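Local structure of Card1 endonuclease domain-containing protein (Vibrio cholerae, 1XMX) at residues G152-F157 and N278-R283; Y147-A153 and L331-L335; N292-V296 and I306-K310; P270-D274 and T298-N302; I10-P14 and Q39-Y43. The protein is of unknown function but probably binds nucleic acid, and carries a Card1-like endonuclease domain of the PD-(D/E)XK clan. The contacts are given in a common frame with arbitrary orientation. Numbering follows the deposited sequence.

Contact 1. Residues G152-F157 and N278-R283; sequences GARGEF and NVQVYR
Residues 154-156 and 279-283 are neighbouring antiparallel strands in the mixed sheet of the Card1-like endonuclease domain. Their axes approach to 4.5 Å, with N-to-C directions at 149°. Arg154-Tyr282 and Glu156-Gln280 are hydrogen-bonded pairs. Gly155-Val281 between them is a non-hydrogen-bonded pair, with CA atoms 4.3 Å apart. The bonds are Arg154 N to Tyr282 O (2.8 Å), Tyr282 N to Arg154 O (2.8 Å), Glu156 N to Gln280 O (2.7 Å) and Gln280 N to Glu156 O (3.1 Å). Gly152, with positive phi, is the C-prime residue of the Schellman motif that precedes the strand. A CB on Gly155 would come tightly against Val279 CG1. Asn278 and Val279 form a G1 bulge opposite Leu294 of strand 288-300, which lies on the other side of 279-285.

Arg154, Glu156, Gln280 and Tyr282 share one face. Tyr282 (chi1 m) receives the Arg154 guanidinium flat on its ring, with centres 4.5 Å apart and planes at 8°. Apolar contacts are Ala153 CB to Val281 CG1 (3.8 Å) and Phe157 CE2 to Val279 CG1 (3.5 Å). The stacked guanidinium is also held by a salt bridge, Arg154 NH1 to Glu156 OE2, at 2.9 Å.

Contact 2. Residues Y147-A153 and L331-L335; sequences YLTIFGA and LLGGL
Two helix ends meet here: that of helix 144-150, closed by a Schellman motif, and that of helix 321-333 of the endonuclease domain. In the Schellman motif Ala153 N bonds Leu148 O (3.0 Å) and Gly152 N bonds Thr149 O (3.0 Å). Gly152 has phi 89° and is the C-prime residue. Phe151 is the first residue to leave helical angles. In 331-335, Gly334 is the first to leave them, with phi 71°. The closest backbone pairs are Phe151-Leu332 (CA-CA 5.7 Å) and Tyr147-Gly333 (CA-CA 6.6 Å).

Phe151 (chi1 m) lies against the backbone of 331-334. Its ring face covers Gly333, with Gly333 CA 4.1 Å from the ring centroid in a CH-pi contact. Phe151 CZ is 3.7 Å from Gly334 N, and a CB on Gly334 would clash with the ring. Tyr147 turns its ring edge to the carbonyls, with CE1 3.7 Å from Gly333 O. Leu332 (m, t) meets Leu148 and Ala153: Leu148 CD2 to Leu332 CB is 4.1 Å, and Ala153 CB to Leu332 CD2 is 3.9 Å.

Water 1 donates to Tyr147 OH (2.7 Å) and to Gly333 O (2.8 Å). The Tyr147 hydroxyl also bonds Asn302 O. No direct hydrogen bond joins the two segments, so they are held by ring and apolar packing and by this water.

Contact 3. Residues N292-V296 and I306-K310; sequences NELDV and IIECK
Asp295 (chi1 m) lies over the backbone of Ile307-Cys309. Its CB is 3.4 Å from Ile307 O, its OD2 is 3.6 Å from Glu308 CG, and OD2 accepts a hydrogen bond from Cys309 N at 3.0 Å. The segments belong to the beta hairpin of strands 288-300 and 303-310. The chain turns a corner at Asp295 and Val296, and Asp295 has phi/psi -56°/-57°. At the corner Val296 pairs with Ile307, antiparallel and hydrogen-bonded, CA-CA 5.1 Å. Val296 N bonds Ile307 O at 3.1 Å, and Ile307 N bonds Val296 O at 2.8 Å.

Val296 (t) and Ile307 (m, t) lie on one face, CB to CB 4.2 Å, and both touch Val258 of helix 243-266. Leu294 CD2 packs on Ile306 CG2 at 3.9 Å, and Leu294 also touches Leu332 of helix 321-333.

Asp295, Glu308 and Lys310 match the D...ExK sequence pattern of the PD-(D/E)XK clan. Asp295 OD2 and Glu308 OE2 are 5.1 Å apart, and Asp295 OD1 lies close to Glu255 OE1. Such a cluster of acids is consistent with a metal-dependent nuclease site. The Cys309 amide offsets part of the charge on Asp295.

Contact 4. Residues P270-D274 and T298-N302; sequences PTIQD and TVVNN
Gln273 and Val299 lose the most surface in this contact, and Asp274 joins them in a classic beta bulge. Gln273 and Asp274 both face Val299, so the antiparallel register of strands 272-274 and 298-300 slips by one residue. The axes come within 4.8 Å, with directions at 138°. Gln273 has near-helical backbone angles (-105°/-12°), as expected at the first bulge position. Gln273 N bonds Val299 O at 2.9 Å, and Val299 N bonds Asp274 O at 3.2 Å. Before the bulge, Ile272 and Val300 are a non-hydrogen-bonded pair, CA-CA 4.3 Å, with Ile272 CG1 4.2 Å from Val300 CG2. Asn301 N bonds Thr271 O at 3.0 Å.

The Gln273 side chain (p, t) crosses Val299, with Gln273 CD 3.3 Å from Val299 CG1. Its amide then pairs with Asn302: Asn302 N bonds Gln273 OE1 (2.9 Å), and Gln273 NE2 bonds Asn302 OD1 (3.0 Å). Asn302 ND2 bonds Asp123 OD2. Asn301 and Asn302 both have positive phi and make the tight turn into strand 303-310. Gln273 NE2 also bonds Ile142 O, and Asp274 OD2 bonds Ile144 N.

Val299 packs on Ile144 and Tyr147 of helix 144-150. Ile272, Thr298 and Val300 meet Phe379 of helix 371-380, and helix 243-266 adds Ile265 against Ile272 and Val262 against Thr298.

Contact 5. Residues I10-P14 and Q39-Y43; sequences IDQDP and QTVIY
Apolar packing dominates this contact between the loop after strand 4-9 and the start of helix 40-52. Ile10 and Ile42 (both m, t) point across the interface, with Ile10 CG2 to Ile42 CG2 at 3.6 Å. Ile10 CD1 meets Tyr43 CB at 3.8 Å, and Pro14 CG meets Ile42 CG2 at 3.9 Å. The end of the Gln12 side chain comes back against Ile42, with Gln12 NE2 3.5 Å from Ile42 CD1.

Polar links centre on Gln39, at the N-cap position. Its side chain (m, t) extends to the loop, and Gln39 NE2 gives a weak hydrogen bond to Ile10 O at 3.4 Å. Water 2 donates to Ile10 O (3.1 Å) and to Gln39 OE1 (2.8 Å). Gln39 OE1 also bonds Asp36 N.

Inside the loop, Asp11 OD2 bonds Gly96 N. The Asp11 side chain is about 8 Å from a bound magnesium ion.

The loop joins strand 4-9 to helix 15-22 in the N-terminal domain, whose parallel strands lie in the order 56-61, 30-35, 4-9, 88-92, 115-118, as in a Rossmann-like fold. Ile10 also touches Phe33 of strand 30-35, Phe59 of strand 56-61 and Leu46 of helix 40-52.

In the fold
Contacts 1, 3 and 4 lie in one mixed sheet, and the bulged strand 288-300 serves both 3 and 4. Contacts 1 and 3 are 12 Å apart between centres and join through Val279 O and Leu294 N (2.8 Å). Contact 2 links this sheet to the N-terminal domain. It shares Gly152 and Ala153 with contact 1, and Leu332 CD1 meets Leu294 CD2 of contact 3 at 3.9 Å. Tyr147 OH reaches Asn302 O of contact 4 at 2.7 Å. Leu335 N of contact 2 meets Asp13 OD2 of contact 5 at 2.8 Å. The candidate nuclease site at contact 3, inferred from the clan motif, is distant from contact 5, about 26 Å between centres.

Contact 1. Residues G152-F157 and N278-R283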
# COMPACT_ATOMS: atom_id res chain seq x y z
N GLY A 152 -3.89 7.53 -9.70
CA GLY A 152 -3.29 8.02 -10.94
C GLY A 152 -2.00 7.36 -11.37
O GLY A 152 -1.27 7.91 -12.21
N ALA A 153 -1.77 6.17 -10.83
CA ALA A 153 -0.54 5.43 -10.99
C ALA A 153 -0.95 4.06 -11.50
O ALA A 153 -2.14 3.74 -11.57
CB ALA A 153 0.19 5.31 -9.64
N ARG A 154 0.01 3.26 -11.90
CA ARG A 154 -0.32 1.90 -12.28
C ARG A 154 0.81 1.00 -11.84
O ARG A 154 1.99 1.35 -12.00
CB ARG A 154 -0.49 1.82 -13.78
CG ARG A 154 0.06 0.56 -14.36
CD ARG A 154 -0.02 0.64 -15.84
NE ARG A 154 1.11 1.34 -16.42
CZ ARG A 154 2.16 0.69 -16.90
NH1 ARG A 154 2.19 -0.64 -16.82
NH2 ARG A 154 3.18 1.36 -17.43
N GLY A 155 0.47 -0.15 -11.27
CA GLY A 155 1.50 -1.07 -10.76
C GLY A 155 1.64 -2.26 -11.68
O GLY A 155 0.68 -2.65 -12.31
N GLU A 156 2.86 -2.81 -11.76
CA GLU A 156 3.09 -4.10 -12.38
C GLU A 156 3.50 -5.08 -11.27
O GLU A 156 4.35 -4.75 -10.44
CB GLU A 156 4.16 -3.97 -13.48
CG GLU A 156 3.71 -3.16 -14.70
CD GLU A 156 4.81 -2.99 -15.76
OE1 GLU A 156 5.96 -3.46 -15.55
OE2 GLU A 156 4.54 -2.37 -16.82
N PHE A 157 2.87 -6.25 -11.23
CA PHE A 157 2.99 -7.17 -10.08
C PHE A 157 3.67 -8.51 -10.44
O PHE A 157 3.34 -9.09 -11.47
CB PHE A 157 1.61 -7.43 -9.43
CG PHE A 157 0.92 -6.17 -8.91
CD1 PHE A 157 0.13 -5.38 -9.75
CD2 PHE A 157 1.05 -5.79 -7.58
CE1 PHE A 157 -0.52 -4.24 -9.28
CE2 PHE A 157 0.38 -4.66 -7.09
CZ PHE A 157 -0.38 -3.88 -7.95
N ASN A 278 7.76 -6.18 -4.26
CA ASN A 278 8.43 -5.42 -5.31
C ASN A 278 7.51 -4.93 -6.43
O ASN A 278 7.76 -5.18 -7.61
CB ASN A 278 9.62 -6.21 -5.89
CG ASN A 278 10.83 -6.19 -4.95
OD1 ASN A 278 11.25 -5.12 -4.51
ND2 ASN A 278 11.39 -7.37 -4.65
N VAL A 279 6.45 -4.23 -6.04
CA VAL A 279 5.52 -3.67 -6.99
C VAL A 279 6.25 -2.58 -7.79
O VAL A 279 6.85 -1.67 -7.19
CB VAL A 279 4.31 -3.08 -6.25
CG1 VAL A 279 3.25 -2.67 -7.25
CG2 VAL A 279 3.74 -4.11 -5.26
N GLN A 280 6.25 -2.69 -9.12
CA GLN A 280 6.68 -1.58 -9.99
C GLN A 280 5.53 -0.58 -10.22
O GLN A 280 4.47 -0.99 -10.61
CB GLN A 280 7.19 -2.10 -11.33
CG GLN A 280 8.17 -3.27 -11.20
CD GLN A 280 9.43 -2.85 -10.46
OE1 GLN A 280 9.85 -3.46 -9.46
NE2 GLN A 280 10.04 -1.78 -10.93
N VAL A 281 5.76 0.72 -10.00
CA VAL A 281 4.70 1.73 -10.02
C VAL A 281 5.10 2.78 -11.05
O VAL A 281 6.22 3.31 -11.00
CB VAL A 281 4.55 2.48 -8.66
CG1 VAL A 281 3.34 3.48 -8.69
CG2 VAL A 281 4.48 1.54 -7.50
N TYR A 282 4.19 3.05 -11.98
CA TYR A 282 4.37 4.00 -13.05
C TYR A 282 3.35 5.15 -12.96
O TYR A 282 2.17 4.90 -12.66
CB TYR A 282 4.23 3.27 -14.41
CG TYR A 282 5.24 2.15 -14.61
CD1 TYR A 282 4.95 0.85 -14.22
CD2 TYR A 282 6.47 2.41 -15.19
CE1 TYR A 282 5.88 -0.19 -14.40
CE2 TYR A 282 7.43 1.39 -15.38
CZ TYR A 282 7.12 0.09 -14.98
OH TYR A 282 8.06 -0.92 -15.16
N ARG A 283 3.80 6.39 -13.19
CA ARG A 283 2.91 7.55 -13.33
C ARG A 283 3.30 8.35 -14.57
O ARG A 283 4.47 8.70 -14.72
CB ARG A 283 2.95 8.44 -12.08
CG ARG A 283 2.33 7.78 -10.85
CD ARG A 283 2.55 8.55 -9.55
NE ARG A 283 3.95 8.58 -9.16
CZ ARG A 283 4.47 9.13 -8.06
NH1 ARG A 283 3.72 9.74 -7.16
NH2 ARG A 283 5.78 9.09 -7.86

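Contact 2. Residues Y147-A153 and L331-L335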
# COMPACT_ATOMS: atom_id res chain seq x y z
N TYR A 147 -5.99 0.55 -5.70
CA TYR A 147 -5.52 1.73 -4.99
C TYR A 147 -4.65 2.57 -5.88
O TYR A 147 -4.81 3.79 -5.92
CB TYR A 147 -4.69 1.33 -3.77
CG TYR A 147 -5.28 1.92 -2.51
CD1 TYR A 147 -5.09 3.26 -2.20
CD2 TYR A 147 -6.06 1.15 -1.65
CE1 TYR A 147 -5.64 3.81 -1.06
CE2 TYR A 147 -6.62 1.70 -0.49
CZ TYR A 147 -6.39 3.02 -0.20
OH TYR A 147 -6.92 3.58 0.92
N LEU A 148 -3.71 1.95 -6.59
CA LEU A 148 -2.85 2.72 -7.47
C LEU A 148 -3.64 3.40 -8.57
O LEU A 148 -3.38 4.58 -8.88
CB LEU A 148 -1.69 1.91 -8.02
CG LEU A 148 -0.78 1.30 -6.94
CD1 LEU A 148 0.22 0.32 -7.53
CD2 LEU A 148 -0.04 2.36 -6.16
N THR A 149 -4.58 2.67 -9.18
CA THR A 149 -5.39 3.25 -10.24
C THR A 149 -6.10 4.50 -9.72
O THR A 149 -6.06 5.58 -10.32
CB THR A 149 -6.43 2.25 -10.73
OG1 THR A 149 -5.73 1.13 -11.24
CG2 THR A 149 -7.34 2.87 -11.82
N ILE A 150 -6.75 4.35 -8.59
CA ILE A 150 -7.48 5.47 -8.02
C ILE A 150 -6.61 6.71 -7.93
O ILE A 150 -7.10 7.82 -8.22
CB ILE A 150 -8.08 5.15 -6.65
CG1 ILE A 150 -9.23 4.15 -6.83
CG2 ILE A 150 -8.54 6.47 -5.95
CD1 ILE A 150 -9.83 3.65 -5.51
N PHE A 151 -5.34 6.54 -7.54
CA PHE A 151 -4.45 7.69 -7.35
C PHE A 151 -3.56 8.06 -8.53
O PHE A 151 -2.60 8.82 -8.38
CB PHE A 151 -3.66 7.54 -6.06
CG PHE A 151 -4.49 7.78 -4.83
CD1 PHE A 151 -4.71 9.06 -4.36
CD2 PHE A 151 -5.05 6.72 -4.13
CE1 PHE A 151 -5.48 9.28 -3.25
CE2 PHE A 151 -5.80 6.95 -3.02
CZ PHE A 151 -6.01 8.22 -2.57
N GLY A 152 -3.89 7.53 -9.70
CA GLY A 152 -3.29 8.02 -10.94
C GLY A 152 -2.00 7.36 -11.37
O GLY A 152 -1.27 7.91 -12.21
N ALA A 153 -1.77 6.17 -10.83
CA ALA A 153 -0.54 5.43 -10.99
C ALA A 153 -0.95 4.06 -11.50
O ALA A 153 -2.14 3.74 -11.57
CB ALA A 153 0.19 5.31 -9.64
N LEU A 331 1.12 10.40 -2.14
CA LEU A 331 0.77 10.42 -3.54
C LEU A 331 0.14 9.12 -4.03
O LEU A 331 -0.56 9.11 -5.04
CB LEU A 331 2.05 10.71 -4.36
CG LEU A 331 2.25 12.18 -4.81
CD1 LEU A 331 3.55 12.76 -4.39
CD2 LEU A 331 2.12 12.34 -6.33
N LEU A 332 0.42 7.99 -3.35
CA LEU A 332 -0.10 6.70 -3.84
C LEU A 332 -1.32 6.16 -3.06
O LEU A 332 -2.04 5.23 -3.50
CB LEU A 332 1.04 5.64 -3.89
CG LEU A 332 2.29 5.92 -4.80
CD1 LEU A 332 3.29 4.84 -4.68
CD2 LEU A 332 2.00 6.08 -6.28
N GLY A 333 -1.55 6.70 -1.88
CA GLY A 333 -2.67 6.20 -1.11
C GLY A 333 -3.41 7.26 -0.34
O GLY A 333 -4.27 6.93 0.49
N GLY A 334 -3.01 8.51 -0.50
CA GLY A 334 -3.76 9.61 0.07
C GLY A 334 -3.64 9.68 1.55
O GLY A 334 -2.67 9.20 2.11
N LEU A 335 -4.64 10.27 2.19
CA LEU A 335 -4.49 10.72 3.56
C LEU A 335 -4.42 9.62 4.61
O LEU A 335 -3.88 9.81 5.69
CB LEU A 335 -5.63 11.66 3.94
CG LEU A 335 -5.83 13.00 3.24
CD1 LEU A 335 -6.93 13.82 3.96
CD2 LEU A 335 -4.52 13.73 3.29
O HOH W 1 -4.78 4.72 2.15

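Contact 3. Residues N292-V296 and I306-K310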
# COMPACT_ATOMS: atom_id res chain seq x y z
N ASN A 292 8.63 4.08 -9.62
CA ASN A 292 8.98 3.83 -8.25
C ASN A 292 8.86 2.34 -8.02
O ASN A 292 8.28 1.66 -8.83
CB ASN A 292 8.04 4.58 -7.32
CG ASN A 292 8.32 6.08 -7.28
OD1 ASN A 292 9.38 6.54 -6.78
ND2 ASN A 292 7.35 6.87 -7.78
N GLU A 293 9.45 1.82 -6.93
CA GLU A 293 9.26 0.40 -6.56
C GLU A 293 8.80 0.29 -5.12
O GLU A 293 9.40 0.89 -4.26
CB GLU A 293 10.55 -0.41 -6.72
CG GLU A 293 10.41 -1.84 -6.22
CD GLU A 293 11.62 -2.67 -6.55
OE1 GLU A 293 12.65 -2.56 -5.83
OE2 GLU A 293 11.55 -3.42 -7.54
N LEU A 294 7.75 -0.47 -4.86
CA LEU A 294 7.31 -0.69 -3.47
C LEU A 294 7.82 -2.06 -3.00
O LEU A 294 7.42 -3.10 -3.54
CB LEU A 294 5.77 -0.58 -3.34
CG LEU A 294 5.05 0.56 -4.01
CD1 LEU A 294 3.56 0.51 -3.80
CD2 LEU A 294 5.53 1.89 -3.51
N ASP A 295 8.77 -2.06 -2.06
CA ASP A 295 9.40 -3.30 -1.64
C ASP A 295 8.35 -4.32 -1.16
O ASP A 295 8.27 -5.42 -1.70
CB ASP A 295 10.53 -3.04 -0.62
CG ASP A 295 11.67 -2.20 -1.21
OD1 ASP A 295 11.82 -2.16 -2.45
OD2 ASP A 295 12.42 -1.55 -0.44
N VAL A 296 7.55 -3.95 -0.17
CA VAL A 296 6.38 -4.73 0.22
C VAL A 296 5.26 -3.74 0.35
O VAL A 296 5.38 -2.71 1.03
CB VAL A 296 6.57 -5.49 1.58
CG1 VAL A 296 5.31 -6.41 1.91
CG2 VAL A 296 7.85 -6.29 1.56
N ILE A 306 2.75 0.84 2.91
CA ILE A 306 4.00 0.59 2.18
C ILE A 306 5.20 0.38 3.12
O ILE A 306 5.48 1.17 4.04
CB ILE A 306 4.38 1.77 1.26
CG1 ILE A 306 3.27 2.08 0.27
CG2 ILE A 306 5.69 1.44 0.40
CD1 ILE A 306 3.50 3.50 -0.31
N ILE A 307 5.98 -0.64 2.80
CA ILE A 307 7.17 -0.92 3.57
C ILE A 307 8.38 -0.85 2.64
O ILE A 307 8.42 -1.58 1.61
CB ILE A 307 7.07 -2.31 4.22
CG1 ILE A 307 5.81 -2.41 5.06
CG2 ILE A 307 8.35 -2.60 5.09
CD1 ILE A 307 5.48 -3.84 5.52
N GLU A 308 9.31 0.04 2.97
CA GLU A 308 10.59 0.09 2.30
C GLU A 308 11.54 -0.73 3.16
O GLU A 308 11.60 -0.53 4.39
CB GLU A 308 11.15 1.51 2.27
CG GLU A 308 12.38 1.62 1.35
CD GLU A 308 12.76 3.05 1.03
OE1 GLU A 308 11.94 3.95 1.32
OE2 GLU A 308 13.89 3.28 0.51
N CYS A 309 12.26 -1.66 2.53
CA CYS A 309 13.38 -2.38 3.17
C CYS A 309 14.76 -1.82 2.72
O CYS A 309 15.00 -1.66 1.54
CB CYS A 309 13.27 -3.88 2.91
SG CYS A 309 11.65 -4.47 3.44
N LYS A 310 15.59 -1.43 3.69
CA LYS A 310 16.99 -1.12 3.43
C LYS A 310 17.90 -2.15 4.12
O LYS A 310 17.70 -2.53 5.29
CB LYS A 310 17.35 0.30 3.86
CG LYS A 310 16.78 1.38 2.93
CD LYS A 310 17.20 2.78 3.39
CE LYS A 310 18.64 3.12 3.05
NZ LYS A 310 18.97 2.52 1.70

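Contact 4. Residues P270-D274 and T298-N302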
# COMPACT_ATOMS: atom_id res chain seq x y z
N PRO A 270 -7.44 -10.96 9.23
CA PRO A 270 -8.16 -10.69 7.95
C PRO A 270 -8.21 -9.23 7.49
O PRO A 270 -8.53 -9.00 6.34
CB PRO A 270 -9.60 -11.22 8.18
CG PRO A 270 -9.76 -11.29 9.69
CD PRO A 270 -8.31 -11.59 10.23
N THR A 271 -7.89 -8.25 8.34
CA THR A 271 -7.82 -6.84 7.87
C THR A 271 -6.70 -6.64 6.83
O THR A 271 -6.69 -5.67 6.16
CB THR A 271 -7.64 -5.82 9.03
OG1 THR A 271 -6.50 -6.20 9.84
CG2 THR A 271 -8.88 -5.76 9.93
N ILE A 272 -5.74 -7.56 6.73
CA ILE A 272 -4.70 -7.41 5.71
C ILE A 272 -5.29 -8.07 4.49
O ILE A 272 -5.36 -9.29 4.40
CB ILE A 272 -3.39 -8.13 6.12
CG1 ILE A 272 -2.90 -7.62 7.48
CG2 ILE A 272 -2.31 -7.96 5.03
CD1 ILE A 272 -1.76 -8.37 8.05
N GLN A 273 -5.72 -7.28 3.54
CA GLN A 273 -6.64 -7.76 2.55
C GLN A 273 -5.88 -7.98 1.23
O GLN A 273 -6.38 -8.61 0.33
CB GLN A 273 -7.77 -6.74 2.46
CG GLN A 273 -7.33 -5.43 1.78
CD GLN A 273 -8.14 -4.27 2.26
OE1 GLN A 273 -8.04 -3.90 3.42
NE2 GLN A 273 -8.96 -3.73 1.39
N ASP A 274 -4.65 -7.47 1.15
CA ASP A 274 -3.81 -7.60 -0.05
C ASP A 274 -2.30 -7.40 0.27
O ASP A 274 -1.96 -6.68 1.17
CB ASP A 274 -4.24 -6.66 -1.19
CG ASP A 274 -3.71 -7.13 -2.56
OD1 ASP A 274 -3.32 -8.31 -2.67
OD2 ASP A 274 -3.68 -6.37 -3.53
N THR A 298 1.05 -3.46 1.13
CA THR A 298 -0.21 -4.08 1.59
C THR A 298 -1.37 -3.08 1.57
O THR A 298 -1.18 -1.86 1.49
CB THR A 298 -0.11 -4.63 3.02
OG1 THR A 298 0.20 -3.56 3.92
CG2 THR A 298 0.98 -5.64 3.14
N VAL A 299 -2.59 -3.61 1.60
CA VAL A 299 -3.74 -2.79 2.02
C VAL A 299 -4.25 -3.46 3.30
O VAL A 299 -4.43 -4.71 3.35
CB VAL A 299 -4.87 -2.71 0.92
CG1 VAL A 299 -6.04 -1.81 1.40
CG2 VAL A 299 -4.32 -2.15 -0.39
N VAL A 300 -4.54 -2.64 4.32
CA VAL A 300 -5.02 -3.11 5.59
C VAL A 300 -6.11 -2.18 6.04
O VAL A 300 -5.88 -0.99 6.11
CB VAL A 300 -3.91 -3.04 6.66
CG1 VAL A 300 -4.38 -3.67 7.96
CG2 VAL A 300 -2.57 -3.68 6.09
N ASN A 301 -7.29 -2.73 6.39
CA ASN A 301 -8.43 -1.94 6.75
C ASN A 301 -8.66 -0.84 5.72
O ASN A 301 -8.91 0.33 6.09
CB ASN A 301 -8.35 -1.39 8.18
CG ASN A 301 -9.73 -0.88 8.66
OD1 ASN A 301 -10.74 -1.41 8.26
ND2 ASN A 301 -9.76 0.12 9.51
N ASN A 302 -8.58 -1.22 4.45
CA ASN A 302 -8.80 -0.33 3.33
C ASN A 302 -7.82 0.87 3.26
O ASN A 302 -8.11 1.82 2.52
CB ASN A 302 -10.25 0.17 3.30
CG ASN A 302 -11.24 -0.93 2.98
OD1 ASN A 302 -11.05 -1.70 2.03
ND2 ASN A 302 -12.30 -1.02 3.79

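Contact 5. Residues I10-P14 and Q39-Y43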
# COMPACT_ATOMS: atom_id res chain seq x y z
N ILE A 10 -16.81 13.61 -5.63
CA ILE A 10 -15.40 13.37 -5.88
C ILE A 10 -14.52 14.38 -5.15
O ILE A 10 -14.82 15.58 -5.08
CB ILE A 10 -15.07 13.37 -7.41
CG1 ILE A 10 -15.52 12.05 -8.09
CG2 ILE A 10 -13.52 13.55 -7.66
CD1 ILE A 10 -15.57 12.14 -9.58
N ASP A 11 -13.42 13.87 -4.60
CA ASP A 11 -12.33 14.75 -4.19
C ASP A 11 -10.98 14.11 -4.53
O ASP A 11 -10.96 13.15 -5.29
CB ASP A 11 -12.47 15.23 -2.73
CG ASP A 11 -12.24 14.14 -1.69
OD1 ASP A 11 -11.75 13.05 -2.05
OD2 ASP A 11 -12.55 14.40 -0.51
N GLN A 12 -9.87 14.65 -4.02
CA GLN A 12 -8.56 14.14 -4.34
C GLN A 12 -8.24 12.87 -3.57
O GLN A 12 -7.35 12.15 -3.92
CB GLN A 12 -7.48 15.19 -4.11
CG GLN A 12 -7.83 16.56 -4.72
CD GLN A 12 -7.97 16.59 -6.27
OE1 GLN A 12 -6.98 16.39 -6.99
NE2 GLN A 12 -9.21 16.89 -6.78
N ASP A 13 -8.99 12.56 -2.53
CA ASP A 13 -8.85 11.22 -1.93
C ASP A 13 -10.20 10.49 -1.82
O ASP A 13 -10.80 10.50 -0.77
CB ASP A 13 -8.17 11.37 -0.56
CG ASP A 13 -7.95 10.09 0.12
OD1 ASP A 13 -8.51 9.03 -0.27
OD2 ASP A 13 -7.21 10.11 1.07
N PRO A 14 -10.70 9.89 -2.92
CA PRO A 14 -12.05 9.36 -2.96
C PRO A 14 -12.20 7.88 -2.71
O PRO A 14 -13.20 7.30 -3.10
CB PRO A 14 -12.46 9.63 -4.40
CG PRO A 14 -11.16 9.49 -5.18
CD PRO A 14 -10.04 9.74 -4.23
N GLN A 39 -12.35 17.26 -12.69
CA GLN A 39 -12.27 16.01 -11.98
C GLN A 39 -12.72 14.81 -12.85
O GLN A 39 -12.85 13.69 -12.35
CB GLN A 39 -13.11 16.11 -10.70
CG GLN A 39 -12.49 17.07 -9.74
CD GLN A 39 -13.33 17.25 -8.50
OE1 GLN A 39 -14.53 17.55 -8.61
NE2 GLN A 39 -12.73 17.03 -7.34
N THR A 40 -12.96 15.05 -14.14
CA THR A 40 -13.26 13.99 -15.12
C THR A 40 -12.24 12.82 -15.05
O THR A 40 -12.59 11.63 -15.15
CB THR A 40 -13.23 14.59 -16.56
OG1 THR A 40 -14.26 15.57 -16.70
CG2 THR A 40 -13.44 13.50 -17.61
N VAL A 41 -10.97 13.16 -14.86
CA VAL A 41 -9.93 12.11 -14.86
C VAL A 41 -10.04 11.20 -13.59
O VAL A 41 -9.95 9.98 -13.69
CB VAL A 41 -8.51 12.71 -15.07
CG1 VAL A 41 -8.19 13.70 -13.90
CG2 VAL A 41 -7.46 11.57 -15.23
N ILE A 42 -10.29 11.81 -12.42
CA ILE A 42 -10.55 11.08 -11.20
C ILE A 42 -11.75 10.18 -11.43
O ILE A 42 -11.70 8.97 -11.15
CB ILE A 42 -10.80 12.03 -9.96
CG1 ILE A 42 -9.61 12.99 -9.74
CG2 ILE A 42 -10.99 11.21 -8.71
CD1 ILE A 42 -9.93 14.15 -8.78
N TYR A 43 -12.84 10.74 -11.96
CA TYR A 43 -13.97 9.93 -12.37
C TYR A 43 -13.64 8.67 -13.23
O TYR A 43 -14.17 7.58 -12.98
CB TYR A 43 -15.04 10.77 -13.06
CG TYR A 43 -16.10 9.94 -13.78
CD1 TYR A 43 -17.07 9.21 -13.06
CD2 TYR A 43 -16.12 9.86 -15.17
CE1 TYR A 43 -18.07 8.43 -13.75
CE2 TYR A 43 -17.10 9.13 -15.84
CZ TYR A 43 -18.07 8.40 -15.12
OH TYR A 43 -19.07 7.67 -15.81
O HOH W 2 -16.24 18.00 -6.45